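Local coordinates for arginase 1, mitochondrial (Arabidopsis thaliana, PDB 6VSU), which hydrolyses L-arginine to urea and L-ornithine with a pair of manganese ions, and also converts agmatine to putrescine, at residues 34-43 with 126-134. Residues are numbered along the deposited sequence; the frame is centred on the assembly and turned at random.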
loop_
_atom_site.group_PDB
_atom_site.type_symbol
_atom_site.label_atom_id
_atom_site.label_comp_id
_atom_site.label_asym_id
_atom_site.label_seq_id
_atom_site.Cartn_x
_atom_site.Cartn_y
_atom_site.Cartn_z
ATOM N N VAL E 34 -12.028 37.788 14.964
ATOM C CA VAL E 34 -12.868 37.226 16.053
ATOM C C VAL E 34 -13.574 38.356 16.787
ATOM O O VAL E 34 -14.766 38.204 17.069
ATOM C CB VAL E 34 -12.064 36.364 17.019
ATOM C CG1 VAL E 34 -12.914 36.006 18.219
ATOM C CG2 VAL E 34 -11.568 35.109 16.311
ATOM N N ARG E 35 -12.853 39.422 17.106
ATOM C CA ARG E 35 -13.403 40.521 17.924
ATOM C C ARG E 35 -14.465 41.260 17.120
ATOM O O ARG E 35 -15.427 41.741 17.742
ATOM C CB ARG E 35 -12.300 41.468 18.417
ATOM C CG ARG E 35 -11.429 40.856 19.511
ATOM C CD ARG E 35 -10.481 41.845 20.169
ATOM N NE ARG E 35 -9.456 42.382 19.292
ATOM C CZ ARG E 35 -8.279 41.826 19.035
ATOM N NH1 ARG E 35 -7.910 40.663 19.556
ATOM N NH2 ARG E 35 -7.450 42.428 18.218
ATOM N N LEU E 36 -14.286 41.409 15.813
ATOM C CA LEU E 36 -15.241 42.185 14.986
ATOM C C LEU E 36 -16.545 41.411 14.909
ATOM O O LEU E 36 -17.573 42.049 14.918
ATOM C CB LEU E 36 -14.635 42.487 13.611
ATOM C CG LEU E 36 -15.590 43.088 12.589
ATOM C CD1 LEU E 36 -14.897 44.067 11.696
ATOM C CD2 LEU E 36 -16.200 41.980 11.733
ATOM N N LEU E 37 -16.504 40.079 14.908
ATOM C CA LEU E 37 -17.729 39.250 14.896
ATOM C C LEU E 37 -18.442 39.352 16.256
ATOM O O LEU E 37 -19.684 39.356 16.261
ATOM C CB LEU E 37 -17.377 37.814 14.510
ATOM C CG LEU E 37 -17.022 37.609 13.043
ATOM C CD1 LEU E 37 -16.458 36.228 12.825
ATOM C CD2 LEU E 37 -18.208 37.859 12.114
ATOM N N GLY E 38 -17.704 39.443 17.362
ATOM C CA GLY E 38 -18.260 39.698 18.701
ATOM C C GLY E 38 -18.877 38.472 19.365
ATOM O O GLY E 38 -19.312 37.525 18.692
ATOM N N GLY E 39 -18.903 38.526 20.696
ATOM C CA GLY E 39 -19.667 37.653 21.605
ATOM C C GLY E 39 -18.834 36.517 22.140
ATOM O O GLY E 39 -19.258 35.944 23.157
ATOM N N ALA E 40 -17.680 36.209 21.543
ATOM C CA ALA E 40 -16.872 35.055 21.988
ATOM C C ALA E 40 -16.141 35.340 23.304
ATOM O O ALA E 40 -15.532 36.359 23.417
ATOM C CB ALA E 40 -15.896 34.638 20.925
ATOM N N LYS E 41 -16.107 34.341 24.192
ATOM C CA LYS E 41 -15.349 34.328 25.456
ATOM C C LYS E 41 -14.012 33.658 25.215
ATOM O O LYS E 41 -13.071 33.956 25.944
ATOM C CB LYS E 41 -16.122 33.549 26.530
ATOM C CG LYS E 41 -17.373 34.240 27.075
ATOM C CD LYS E 41 -18.034 33.410 28.197
ATOM C CE LYS E 41 -19.033 34.189 29.034
ATOM N NZ LYS E 41 -20.120 34.709 28.168
ATOM N N ALA E 42 -13.958 32.726 24.268
ATOM C CA ALA E 42 -12.721 32.039 23.885
ATOM C C ALA E 42 -12.883 31.503 22.462
ATOM O O ALA E 42 -13.942 31.071 22.094
ATOM C CB ALA E 42 -12.388 30.937 24.871
ATOM N N SER E 43 -11.806 31.494 21.719
ATOM C CA SER E 43 -11.728 31.144 20.278
ATOM C C SER E 43 -10.445 30.351 20.078
ATOM O O SER E 43 -9.390 30.909 20.279
ATOM C CB SER E 43 -11.730 32.406 19.447
ATOM O OG SER E 43 -13.007 32.949 19.511
ATOM N N MET E 126 -1.917 33.945 22.563
ATOM C CA MET E 126 -2.661 34.169 23.824
ATOM C C MET E 126 -2.873 35.666 24.039
ATOM O O MET E 126 -3.944 36.014 24.589
ATOM C CB MET E 126 -1.947 33.566 25.035
ATOM C CG MET E 126 -1.860 32.038 24.930
ATOM S SD MET E 126 -0.974 31.326 26.340
ATOM C CE MET E 126 -2.187 31.650 27.618
ATOM N N GLU E 127 -1.915 36.465 23.557
ATOM C CA GLU E 127 -1.893 37.950 23.620
ATOM C C GLU E 127 -3.044 38.529 22.793
ATOM O O GLU E 127 -3.413 39.673 23.058
ATOM C CB GLU E 127 -0.513 38.501 23.259
ATOM C CG GLU E 127 0.440 38.483 24.438
ATOM C CD GLU E 127 1.929 38.563 24.149
ATOM O OE1 GLU E 127 2.304 38.879 23.010
ATOM O OE2 GLU E 127 2.709 38.311 25.077
ATOM N N GLU E 128 -3.509 37.812 21.767
ATOM C CA GLU E 128 -4.666 38.305 20.996
ATOM C C GLU E 128 -5.938 37.718 21.590
ATOM O O GLU E 128 -6.321 36.617 21.275
ATOM C CB GLU E 128 -4.494 37.977 19.515
ATOM C CG GLU E 128 -3.342 38.750 18.916
ATOM C CD GLU E 128 -3.664 40.206 18.651
ATOM O OE1 GLU E 128 -4.867 40.593 18.595
ATOM O OE2 GLU E 128 -2.716 40.934 18.438
ATOM N N GLU E 129 -6.610 38.526 22.409
ATOM C CA GLU E 129 -7.890 38.164 23.067
ATOM C C GLU E 129 -8.962 37.989 21.986
ATOM O O GLU E 129 -9.039 38.846 21.110
ATOM C CB GLU E 129 -8.282 39.311 23.996
ATOM C CG GLU E 129 -9.221 38.909 25.109
ATOM C CD GLU E 129 -8.535 38.277 26.305
ATOM O OE1 GLU E 129 -7.563 38.873 26.811
ATOM O OE2 GLU E 129 -8.979 37.194 26.725
ATOM N N PRO E 130 -9.842 36.966 22.033
ATOM C CA PRO E 130 -9.789 35.885 23.013
ATOM C C PRO E 130 -9.269 34.533 22.520
ATOM O O PRO E 130 -9.861 33.479 22.854
ATOM C CB PRO E 130 -11.286 35.729 23.314
ATOM C CG PRO E 130 -11.878 35.813 21.927
ATOM C CD PRO E 130 -11.033 36.839 21.189
ATOM N N LEU E 131 -8.196 34.554 21.753
ATOM C CA LEU E 131 -7.666 33.323 21.184
ATOM C C LEU E 131 -7.069 32.481 22.322
ATOM O O LEU E 131 -6.396 33.030 23.208
ATOM C CB LEU E 131 -6.604 33.629 20.126
ATOM C CG LEU E 131 -6.990 34.543 18.974
ATOM C CD1 LEU E 131 -5.817 34.640 18.004
ATOM C CD2 LEU E 131 -8.254 34.147 18.240
ATOM N N ARG E 132 -7.216 31.171 22.179
ATOM C CA ARG E 132 -6.587 30.145 23.021
ATOM C C ARG E 132 -5.897 29.147 22.101
ATOM O O ARG E 132 -6.439 28.730 21.101
ATOM C CB ARG E 132 -7.672 29.486 23.868
ATOM C CG ARG E 132 -8.428 30.469 24.747
ATOM C CD ARG E 132 -9.065 29.752 25.946
ATOM N NE ARG E 132 -9.693 30.669 26.874
ATOM C CZ ARG E 132 -10.192 30.335 28.051
ATOM N NH1 ARG E 132 -10.115 29.095 28.521
ATOM N NH2 ARG E 132 -10.816 31.253 28.746
ATOM N N PRO E 133 -4.651 28.749 22.382
ATOM C CA PRO E 133 -3.858 28.036 21.398
ATOM C C PRO E 133 -4.205 26.547 21.430
ATOM O O PRO E 133 -4.236 25.941 22.495
ATOM C CB PRO E 133 -2.418 28.246 21.877
ATOM C CG PRO E 133 -2.599 28.214 23.391
ATOM C CD PRO E 133 -3.883 29.003 23.609
ATOM N N LEU E 134 -4.305 25.970 20.249
ATOM C CA LEU E 134 -4.402 24.510 20.077
ATOM C C LEU E 134 -3.254 24.141 19.135
ATOM O O LEU E 134 -3.280 24.576 17.991
ATOM C CB LEU E 134 -5.776 24.191 19.495
ATOM C CG LEU E 134 -6.142 22.696 19.544
ATOM C CD1 LEU E 134 -7.572 22.479 19.021
ATOM C CD2 LEU E 134 -5.110 21.849 18.796
HETATM O O HOH W 1 -10.355 33.544 26.319
#
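V34, in the last turn of helix 7-37, divides its two methyls between neighbouring residues: CG1, anti to the backbone N (chi1 171°), lies 3.6 Å from P130 CD, while CG2 turns to the CD2 methyl of L131. Next along the helix, R35 carries its guanidinium across to E128 and E129, the chain bending at chi3 (-65°). Its NH1 donates to E129 O at 2.6 Å, in the carbonyl plane and within a few degrees of the guanidinium plane. NH1 and NH2 also grip E128 end-on, both at 3.2 Å from the single oxygen OE1, with the carboxylate nearly coplanar (29°). An alanine in place of E128 would probably leave the R35 guanidinium without this charged mate, its orientation then fixed less firmly by the NH1 bond to E129 O. Past the helix, A40 CB and the K41 carbonyl border the ring of P130, whose CB lies 3.6 Å from K41 O; a cis peptide precedes this proline. A water spans K41 O and R132 NE, and A42 CB sits over one face of the R132 guanidinium, 3.4 Å from that same NE; R132 NH1 forms a salt bridge with D284. K41 and A42 both make backbone hydrogen bonds to K321, which gives a classic beta bulge just ahead of strand 43-48. That strand lies parallel to 131-136 inside the eight-stranded parallel sheet of the arginase fold, and the pairing begins here, S43 opposite L131. The evidence is two backbone bonds, S43 N to P130 O and R132 N to S43 O (2.9 Å), together with a CA-H...O contact from L131 CA to S43 O. S43 OG, 3.9 Å from P130 CG, hydrogen-bonds to R91 O.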